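Local structure of D-hydantoinase (Ralstonia pickettii, 1NFG) at residues T87-C92 against F373-Q378; G109-K114 against Y119-I124; G185-Y190 against P212-E217. The protein probably catalyses the stereospecific hydrolysis of the cyclic amide bond of D-hydantoin derivatives, using two zinc ions per subunit. All coordinates share one frame; numbering follows the deposited sequence.

Contact 1: T87-C92 against F373-Q378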
loop_
_atom_site.group_PDB
_atom_site.type_symbol
_atom_site.label_atom_id
_atom_site.label_comp_id
_atom_site.label_asym_id
_atom_site.label_seq_id
_atom_site.Cartn_x
_atom_site.Cartn_y
_atom_site.Cartn_z
ATOM N N THR A 87 27.202 -7.988 26.461
ATOM C CA THR A 87 27.662 -6.761 25.825
ATOM C C THR A 87 26.499 -5.793 25.788
ATOM O O THR A 87 25.336 -6.185 25.692
ATOM C CB THR A 87 28.188 -6.984 24.397
ATOM O OG1 THR A 87 29.386 -7.764 24.451
ATOM C CG2 THR A 87 28.515 -5.651 23.733
ATOM N N ILE A 88 26.819 -4.515 25.869
ATOM C CA ILE A 88 25.793 -3.500 25.880
ATOM C C ILE A 88 26.322 -2.290 25.140
ATOM O O ILE A 88 27.528 -2.074 25.084
ATOM C CB ILE A 88 25.439 -3.171 27.347
ATOM C CG1 ILE A 88 23.948 -3.364 27.552
ATOM C CG2 ILE A 88 25.889 -1.761 27.731
ATOM C CD1 ILE A 88 23.569 -3.557 28.991
ATOM N N VAL A 89 25.434 -1.533 24.519
ATOM C CA VAL A 89 25.865 -0.328 23.831
ATOM C C VAL A 89 24.961 0.743 24.403
ATOM O O VAL A 89 23.795 0.850 24.037
ATOM C CB VAL A 89 25.709 -0.443 22.306
ATOM C CG1 VAL A 89 26.409 0.720 21.627
ATOM C CG2 VAL A 89 26.323 -1.748 21.823
ATOM N N ASP A 90 25.503 1.501 25.349
ATOM C CA ASP A 90 24.761 2.549 26.031
ATOM C C ASP A 90 24.763 3.825 25.206
ATOM O O ASP A 90 25.642 4.043 24.360
ATOM C CB ASP A 90 25.392 2.818 27.396
ATOM C CG ASP A 90 24.418 3.427 28.385
ATOM O OD1 ASP A 90 23.463 2.740 28.797
ATOM O OD2 ASP A 90 24.613 4.598 28.759
ATOM N N PHE A 91 23.758 4.659 25.450
ATOM C CA PHE A 91 23.639 5.925 24.749
ATOM C C PHE A 91 24.358 7.019 25.523
ATOM O O PHE A 91 23.865 7.504 26.543
ATOM C CB PHE A 91 22.160 6.293 24.558
ATOM C CG PHE A 91 21.517 5.613 23.383
ATOM C CD1 PHE A 91 21.800 6.029 22.087
ATOM C CD2 PHE A 91 20.665 4.525 23.566
ATOM C CE1 PHE A 91 21.248 5.375 20.986
ATOM C CE2 PHE A 91 20.106 3.864 22.476
ATOM C CZ PHE A 91 20.400 4.291 21.181
ATOM N N CYS A 92 25.542 7.381 25.040
ATOM C CA CYS A 92 26.335 8.436 25.652
ATOM C C CYS A 92 25.630 9.739 25.292
ATOM O O CYS A 92 25.546 10.106 24.116
ATOM C CB CYS A 92 27.756 8.417 25.080
ATOM S SG CYS A 92 28.810 9.791 25.605
ATOM N N PHE A 373 26.051 -3.236 14.449
ATOM C CA PHE A 373 26.874 -2.269 15.159
ATOM C C PHE A 373 28.384 -2.530 15.246
ATOM O O PHE A 373 29.043 -2.110 16.193
ATOM C CB PHE A 373 26.258 -2.042 16.536
ATOM C CG PHE A 373 24.884 -1.441 16.464
ATOM C CD1 PHE A 373 24.717 -0.091 16.151
ATOM C CD2 PHE A 373 23.750 -2.234 16.628
ATOM C CE1 PHE A 373 23.439 0.466 15.996
ATOM C CE2 PHE A 373 22.465 -1.692 16.475
ATOM C CZ PHE A 373 22.311 -0.336 16.157
ATOM N N GLY A 374 28.911 -3.211 14.232
ATOM C CA GLY A 374 30.335 -3.498 14.120
ATOM C C GLY A 374 31.100 -4.167 15.244
ATOM O O GLY A 374 32.155 -3.681 15.641
ATOM N N MET A 375 30.588 -5.287 15.743
ATOM C CA MET A 375 31.247 -6.021 16.819
ATOM C C MET A 375 31.357 -7.496 16.443
ATOM O O MET A 375 31.758 -8.326 17.262
ATOM C CB MET A 375 30.442 -5.905 18.110
ATOM C CG MET A 375 30.185 -4.489 18.558
ATOM S SD MET A 375 29.282 -4.471 20.107
ATOM C CE MET A 375 27.608 -4.749 19.532
ATOM N N PHE A 376 30.992 -7.805 15.202
ATOM C CA PHE A 376 31.003 -9.171 14.683
ATOM C C PHE A 376 32.259 -9.385 13.853
ATOM O O PHE A 376 32.652 -8.509 13.090
ATOM C CB PHE A 376 29.733 -9.378 13.836
ATOM C CG PHE A 376 29.640 -10.715 13.159
ATOM C CD1 PHE A 376 30.211 -10.920 11.908
ATOM C CD2 PHE A 376 28.968 -11.773 13.770
ATOM C CE1 PHE A 376 30.111 -12.172 11.265
ATOM C CE2 PHE A 376 28.864 -13.021 13.142
ATOM C CZ PHE A 376 29.438 -13.216 11.887
ATOM N N PRO A 377 32.892 -10.567 13.965
ATOM C CA PRO A 377 32.507 -11.706 14.807
ATOM C C PRO A 377 33.132 -11.808 16.202
ATOM O O PRO A 377 32.956 -12.828 16.880
ATOM C CB PRO A 377 32.867 -12.898 13.934
ATOM C CG PRO A 377 34.120 -12.439 13.289
ATOM C CD PRO A 377 33.829 -11.000 12.908
ATOM N N GLN A 378 33.854 -10.771 16.635
ATOM C CA GLN A 378 34.462 -10.799 17.967
ATOM C C GLN A 378 33.363 -11.101 18.973
ATOM O O GLN A 378 33.549 -11.886 19.901
ATOM C CB GLN A 378 35.106 -9.457 18.327
ATOM C CG GLN A 378 35.827 -9.491 19.682
ATOM C CD GLN A 378 36.260 -8.122 20.194
ATOM O OE1 GLN A 378 36.745 -7.284 19.430
ATOM N NE2 GLN A 378 36.103 -7.899 21.497
#
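M375 points the end of its side chain at two residues of strand 85-93, T87 and V89. The meetings are tip to tip. The sulfur takes one partner: M375 SD lies 3.9 Å from T87 CG2. The terminal methyl takes the other, with M375 CE 4.0 Å from V89 CG2. The methionine first runs out extended, with CG beside its backbone N and chi2 at -178°. It then bends at the sulfur (chi3 -81°), and this turn brings CE to V89. On the strand, T87 and V89 are two residues apart and present their side chains on the same side. T87 offers its methyl branch, which lies opposite the backbone N across the CA-CB bond, and not OG1.

The loop that carries M375 starts where helix 358-372 stops. G374, with a positive phi of 53°, is the C-prime residue of a Schellman motif that ends this helix. This turn is consistent with M375 facing the strand. The strand belongs to the TIM barrel. It pairs in parallel with strands 48-58 and 118-124. M375 also touches I54 of strand 48-58, and F373 meets Y234 edge-to-face. V89 lies about 7 Å from H57, a zinc ligand, measured between side chains.

All three touching residues are buried. Across the two segments the contact is made by methyl groups and a thioether. It therefore depends on van der Waals packing and fit of shape, not on directed bonds, where the loop after the helix meets the barrel strand.

Contact 2: G109-K114 against Y119-I124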
loop_
_atom_site.group_PDB
_atom_site.type_symbol
_atom_site.label_atom_id
_atom_site.label_comp_id
_atom_site.label_asym_id
_atom_site.label_seq_id
_atom_site.Cartn_x
_atom_site.Cartn_y
_atom_site.Cartn_z
ATOM N N GLY A 109 33.991 7.980 32.678
ATOM C CA GLY A 109 34.030 8.113 34.117
ATOM C C GLY A 109 33.031 7.185 34.771
ATOM O O GLY A 109 33.316 6.570 35.797
ATOM N N MET A 110 31.852 7.071 34.172
ATOM C CA MET A 110 30.807 6.214 34.719
ATOM C C MET A 110 31.031 4.719 34.479
ATOM O O MET A 110 30.737 3.897 35.348
ATOM C CB MET A 110 29.457 6.605 34.130
ATOM C CG MET A 110 28.981 7.995 34.501
ATOM S SD MET A 110 27.485 8.446 33.576
ATOM C CE MET A 110 28.250 9.181 32.178
ATOM N N ALA A 111 31.543 4.369 33.304
ATOM C CA ALA A 111 31.758 2.968 32.958
ATOM C C ALA A 111 33.086 2.386 33.441
ATOM O O ALA A 111 33.110 1.336 34.095
ATOM C CB ALA A 111 31.635 2.790 31.449
ATOM N N GLY A 112 34.182 3.065 33.102
ATOM C CA GLY A 112 35.508 2.613 33.490
ATOM C C GLY A 112 35.620 1.984 34.870
ATOM O O GLY A 112 35.287 2.605 35.890
ATOM N N GLY A 113 36.088 0.740 34.894
ATOM C CA GLY A 113 36.258 0.014 36.138
ATOM C C GLY A 113 34.990 -0.234 36.926
ATOM O O GLY A 113 35.066 -0.587 38.101
ATOM N N LYS A 114 33.824 -0.075 36.300
ATOM C CA LYS A 114 32.569 -0.284 37.024
ATOM C C LYS A 114 31.557 -1.184 36.323
ATOM O O LYS A 114 30.562 -1.587 36.933
ATOM C CB LYS A 114 31.923 1.066 37.333
ATOM C CG LYS A 114 32.898 2.092 37.883
ATOM C CD LYS A 114 32.205 3.403 38.183
ATOM C CE LYS A 114 33.204 4.526 38.420
ATOM N NZ LYS A 114 32.499 5.770 38.833
ATOM N N TYR A 119 31.062 -3.075 27.046
ATOM C CA TYR A 119 30.168 -2.021 26.579
ATOM C C TYR A 119 30.765 -1.132 25.494
ATOM O O TYR A 119 31.982 -0.953 25.417
ATOM C CB TYR A 119 29.766 -1.146 27.767
ATOM C CG TYR A 119 30.957 -0.512 28.450
ATOM C CD1 TYR A 119 31.550 0.642 27.936
ATOM C CD2 TYR A 119 31.555 -1.122 29.555
ATOM C CE1 TYR A 119 32.717 1.169 28.499
ATOM C CE2 TYR A 119 32.722 -0.605 30.125
ATOM C CZ TYR A 119 33.297 0.537 29.590
ATOM O OH TYR A 119 34.460 1.030 30.136
ATOM N N GLY A 120 29.882 -0.585 24.661
ATOM C CA GLY A 120 30.276 0.316 23.590
ATOM C C GLY A 120 29.408 1.550 23.763
ATOM O O GLY A 120 28.564 1.568 24.663
ATOM N N TYR A 121 29.594 2.580 22.938
ATOM C CA TYR A 121 28.771 3.786 23.076
ATOM C C TYR A 121 28.114 4.240 21.788
ATOM O O TYR A 121 28.671 4.087 20.704
ATOM C CB TYR A 121 29.580 5.009 23.547
ATOM C CG TYR A 121 30.353 4.921 24.847
ATOM C CD1 TYR A 121 29.860 4.219 25.948
ATOM C CD2 TYR A 121 31.565 5.605 24.985
ATOM C CE1 TYR A 121 30.563 4.200 27.157
ATOM C CE2 TYR A 121 32.273 5.595 26.185
ATOM C CZ TYR A 121 31.773 4.892 27.264
ATOM O OH TYR A 121 32.494 4.864 28.437
ATOM N N HIS A 122 26.924 4.813 21.927
ATOM C CA HIS A 122 26.226 5.426 20.802
ATOM C C HIS A 122 26.364 6.875 21.242
ATOM O O HIS A 122 26.359 7.155 22.448
ATOM C CB HIS A 122 24.730 5.118 20.779
ATOM C CG HIS A 122 24.399 3.681 20.552
ATOM N ND1 HIS A 122 24.778 3.004 19.414
ATOM C CD2 HIS A 122 23.674 2.811 21.292
ATOM C CE1 HIS A 122 24.295 1.776 19.461
ATOM N NE2 HIS A 122 23.620 1.634 20.590
ATOM N N ILE A 123 26.486 7.805 20.308
ATOM C CA ILE A 123 26.595 9.189 20.730
ATOM C C ILE A 123 25.320 9.973 20.408
ATOM O O ILE A 123 24.893 10.034 19.251
ATOM C CB ILE A 123 27.820 9.880 20.081
ATOM C CG1 ILE A 123 27.962 11.300 20.641
ATOM C CG2 ILE A 123 27.681 9.881 18.563
ATOM C CD1 ILE A 123 27.978 11.362 22.172
ATOM N N ILE A 124 24.702 10.546 21.440
ATOM C CA ILE A 124 23.496 11.344 21.252
ATOM C C ILE A 124 23.884 12.792 20.997
ATOM O O ILE A 124 24.612 13.392 21.784
ATOM C CB ILE A 124 22.590 11.351 22.488
ATOM C CG1 ILE A 124 21.982 9.973 22.715
ATOM C CG2 ILE A 124 21.492 12.379 22.301
ATOM C CD1 ILE A 124 20.963 9.940 23.826
#
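The methyl of A111 rests over one face of the Y119 ring. This joins the end of helix 100-111 to the start of strand 118-124, within the beta-alpha-beta unit 85-93, 100-111, 118-124 of the TIM barrel. Y119 comes first in the segment 119-124. Its CG sits between the backbone N and the carbonyl carbon (chi1 59°), which lays the ring beneath the helix end. A111 CB is 3.7 Å from the Y119 ring centroid and 26° off the ring normal, a CH-pi contact. The methyl is shifted from the centre toward the hydroxyl end, so the nearest ring atom to A111 CB is Y119 CZ, at 3.4 Å. F73 of helix 73-82 also meets this pair: it touches A111 and stands edge-to-face with Y119.

After G120, whose backbone pairs with I88 and D90 of the neighbouring parallel strand, Y121 points to the helix again. A111 meets this second tyrosine too: its CB lies 3.8 Å from Y121 OH. That hydroxyl is hydrogen-bonded to D108 OD1, of the residue just before the segment 109-114, and the Y121 ring packs edge-to-face with W107.

On the helical side, the chain leaves the helix at G112, whose N lies 3.6 Å from Y119 OH. The turn that follows is closed by a backbone bond from K114 N to A111 O, 2.7 Å.

Contact 3: G185-Y190 against P212-E217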
loop_
_atom_site.group_PDB
_atom_site.type_symbol
_atom_site.label_atom_id
_atom_site.label_comp_id
_atom_site.label_asym_id
_atom_site.label_seq_id
_atom_site.Cartn_x
_atom_site.Cartn_y
_atom_site.Cartn_z
ATOM N N GLY A 185 7.334 15.456 17.837
ATOM C CA GLY A 185 7.265 16.129 19.122
ATOM C C GLY A 185 6.212 17.204 19.233
ATOM O O GLY A 185 5.496 17.281 20.231
ATOM N N ASP A 186 6.114 18.038 18.208
ATOM C CA ASP A 186 5.135 19.103 18.216
ATOM C C ASP A 186 3.733 18.524 18.256
ATOM O O ASP A 186 2.889 18.990 19.024
ATOM C CB ASP A 186 5.335 19.994 16.998
ATOM C CG ASP A 186 6.728 20.586 16.955
ATOM O OD1 ASP A 186 7.215 20.997 18.033
ATOM O OD2 ASP A 186 7.329 20.643 15.861
ATOM N N ALA A 187 3.481 17.497 17.452
ATOM C CA ALA A 187 2.163 16.884 17.455
ATOM C C ALA A 187 1.877 16.395 18.869
ATOM O O ALA A 187 0.788 16.614 19.401
ATOM C CB ALA A 187 2.110 15.726 16.475
ATOM N N ALA A 188 2.857 15.742 19.485
ATOM C CA ALA A 188 2.676 15.244 20.845
ATOM C C ALA A 188 2.387 16.394 21.815
ATOM O O ALA A 188 1.426 16.338 22.582
ATOM C CB ALA A 188 3.910 14.481 21.294
ATOM N N ASP A 189 3.215 17.433 21.780
ATOM C CA ASP A 189 3.017 18.574 22.663
ATOM C C ASP A 189 1.604 19.116 22.553
ATOM O O ASP A 189 0.951 19.364 23.570
ATOM C CB ASP A 189 4.015 19.686 22.351
ATOM C CG ASP A 189 5.415 19.345 22.805
ATOM O OD1 ASP A 189 5.542 18.693 23.870
ATOM O OD2 ASP A 189 6.383 19.734 22.109
ATOM N N TYR A 190 1.135 19.293 21.320
ATOM C CA TYR A 190 -0.216 19.794 21.067
ATOM C C TYR A 190 -1.252 18.964 21.823
ATOM O O TYR A 190 -2.111 19.505 22.522
ATOM C CB TYR A 190 -0.518 19.739 19.570
ATOM C CG TYR A 190 -1.965 20.011 19.218
ATOM C CD1 TYR A 190 -2.437 21.313 19.058
ATOM C CD2 TYR A 190 -2.870 18.957 19.052
ATOM C CE1 TYR A 190 -3.776 21.564 18.740
ATOM C CE2 TYR A 190 -4.209 19.194 18.736
ATOM C CZ TYR A 190 -4.657 20.499 18.581
ATOM O OH TYR A 190 -5.979 20.730 18.269
ATOM N N PRO A 212 -0.193 6.315 17.546
ATOM C CA PRO A 212 0.567 5.767 16.419
ATOM C C PRO A 212 0.923 6.747 15.307
ATOM O O PRO A 212 2.028 6.696 14.766
ATOM C CB PRO A 212 -0.328 4.641 15.929
ATOM C CG PRO A 212 -0.895 4.115 17.210
ATOM C CD PRO A 212 -1.262 5.384 17.955
ATOM N N ARG A 213 0.003 7.640 14.958
ATOM C CA ARG A 213 0.272 8.586 13.882
ATOM C C ARG A 213 1.490 9.447 14.186
ATOM O O ARG A 213 2.279 9.755 13.291
ATOM C CB ARG A 213 -0.928 9.491 13.648
ATOM C CG ARG A 213 -0.921 10.142 12.281
ATOM C CD ARG A 213 -1.433 9.147 11.270
ATOM N NE ARG A 213 -0.395 8.579 10.419
ATOM C CZ ARG A 213 -0.476 7.365 9.885
ATOM N NH1 ARG A 213 -1.534 6.602 10.133
ATOM N NH2 ARG A 213 0.482 6.924 9.083
ATOM N N VAL A 214 1.627 9.842 15.451
ATOM C CA VAL A 214 2.750 10.661 15.892
ATOM C C VAL A 214 4.062 9.943 15.577
ATOM O O VAL A 214 5.020 10.553 15.089
ATOM C CB VAL A 214 2.672 10.933 17.408
ATOM C CG1 VAL A 214 3.919 11.668 17.878
ATOM C CG2 VAL A 214 1.432 11.748 17.721
ATOM N N GLU A 215 4.093 8.642 15.853
ATOM C CA GLU A 215 5.278 7.836 15.584
ATOM C C GLU A 215 5.451 7.623 14.080
ATOM O O GLU A 215 6.529 7.857 13.526
ATOM C CB GLU A 215 5.163 6.471 16.287
ATOM C CG GLU A 215 6.436 5.625 16.228
ATOM C CD GLU A 215 6.306 4.292 16.962
ATOM O OE1 GLU A 215 5.516 4.216 17.930
ATOM O OE2 GLU A 215 7.007 3.323 16.578
ATOM N N ALA A 216 4.382 7.180 13.425
ATOM C CA ALA A 216 4.409 6.897 11.990
ATOM C C ALA A 216 4.965 8.045 11.156
ATOM O O ALA A 216 5.899 7.859 10.377
ATOM C CB ALA A 216 3.006 6.529 11.512
ATOM N N GLU A 217 4.388 9.230 11.326
ATOM C CA GLU A 217 4.818 10.409 10.579
ATOM C C GLU A 217 6.325 10.632 10.717
ATOM O O GLU A 217 7.049 10.673 9.719
ATOM C CB GLU A 217 4.045 11.644 11.071
ATOM C CG GLU A 217 4.255 12.922 10.252
ATOM C CD GLU A 217 5.654 13.487 10.391
ATOM O OE1 GLU A 217 6.049 13.818 11.533
ATOM O OE2 GLU A 217 6.360 13.596 9.360
#
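V214 sets its two methyl branches against neighbouring alanines of the facing helix. V214 CG2 is 4.2 Å from A187 CB. V214 CG1 is 4.4 Å from A188 CB. With CG1 anti to the backbone N (chi1 174°), CG2 lies beside that N and is the branch that meets A187. The backbones come close here, with 6.4 Å between the CA atoms of A187 and V214. The close approach is consistent with the small size of the two alanine side chains.

Around this apolar cluster, N184 ties the two helices together. Its OD1 bonds A187 N, its ND2 bonds E217 OE1, and its backbone is hydrogen-bonded to V214. Further out, D169 of the third subunit, another copy of the protein, bonds Y190 OH, so helix 185-197 also faces a subunit interface.

The three touching residues are buried. V214, A187 and A188 meet through methyl groups alone. Their contact is apolar and undirected and sets no exact angle between helices 185-197 and 212-229; the bonds of N184 probably add that direction.

All three contacts bury their apolar touching groups, but at different depths. Contact 1 lies about 10 Å from the centre of the chain, contact 2 about 14 Å and contact 3 about 23 Å. Contacts 1 and 2 share the barrel wall: their strands are parallel neighbours, joined by probable hydrogen bonds such as C92 N to H122 O, 2.7 Å. Contact 1 brings in a distant loop, whereas contact 2 is local in sequence. Contact 3 joins two helices near another subunit, with its centre about 30 Å from that of contact 1. Thioether and methyl packing gives way to a methyl on an aromatic face, then to aliphatic packing with salt-bridged and hydrogen-bonded residues nearby.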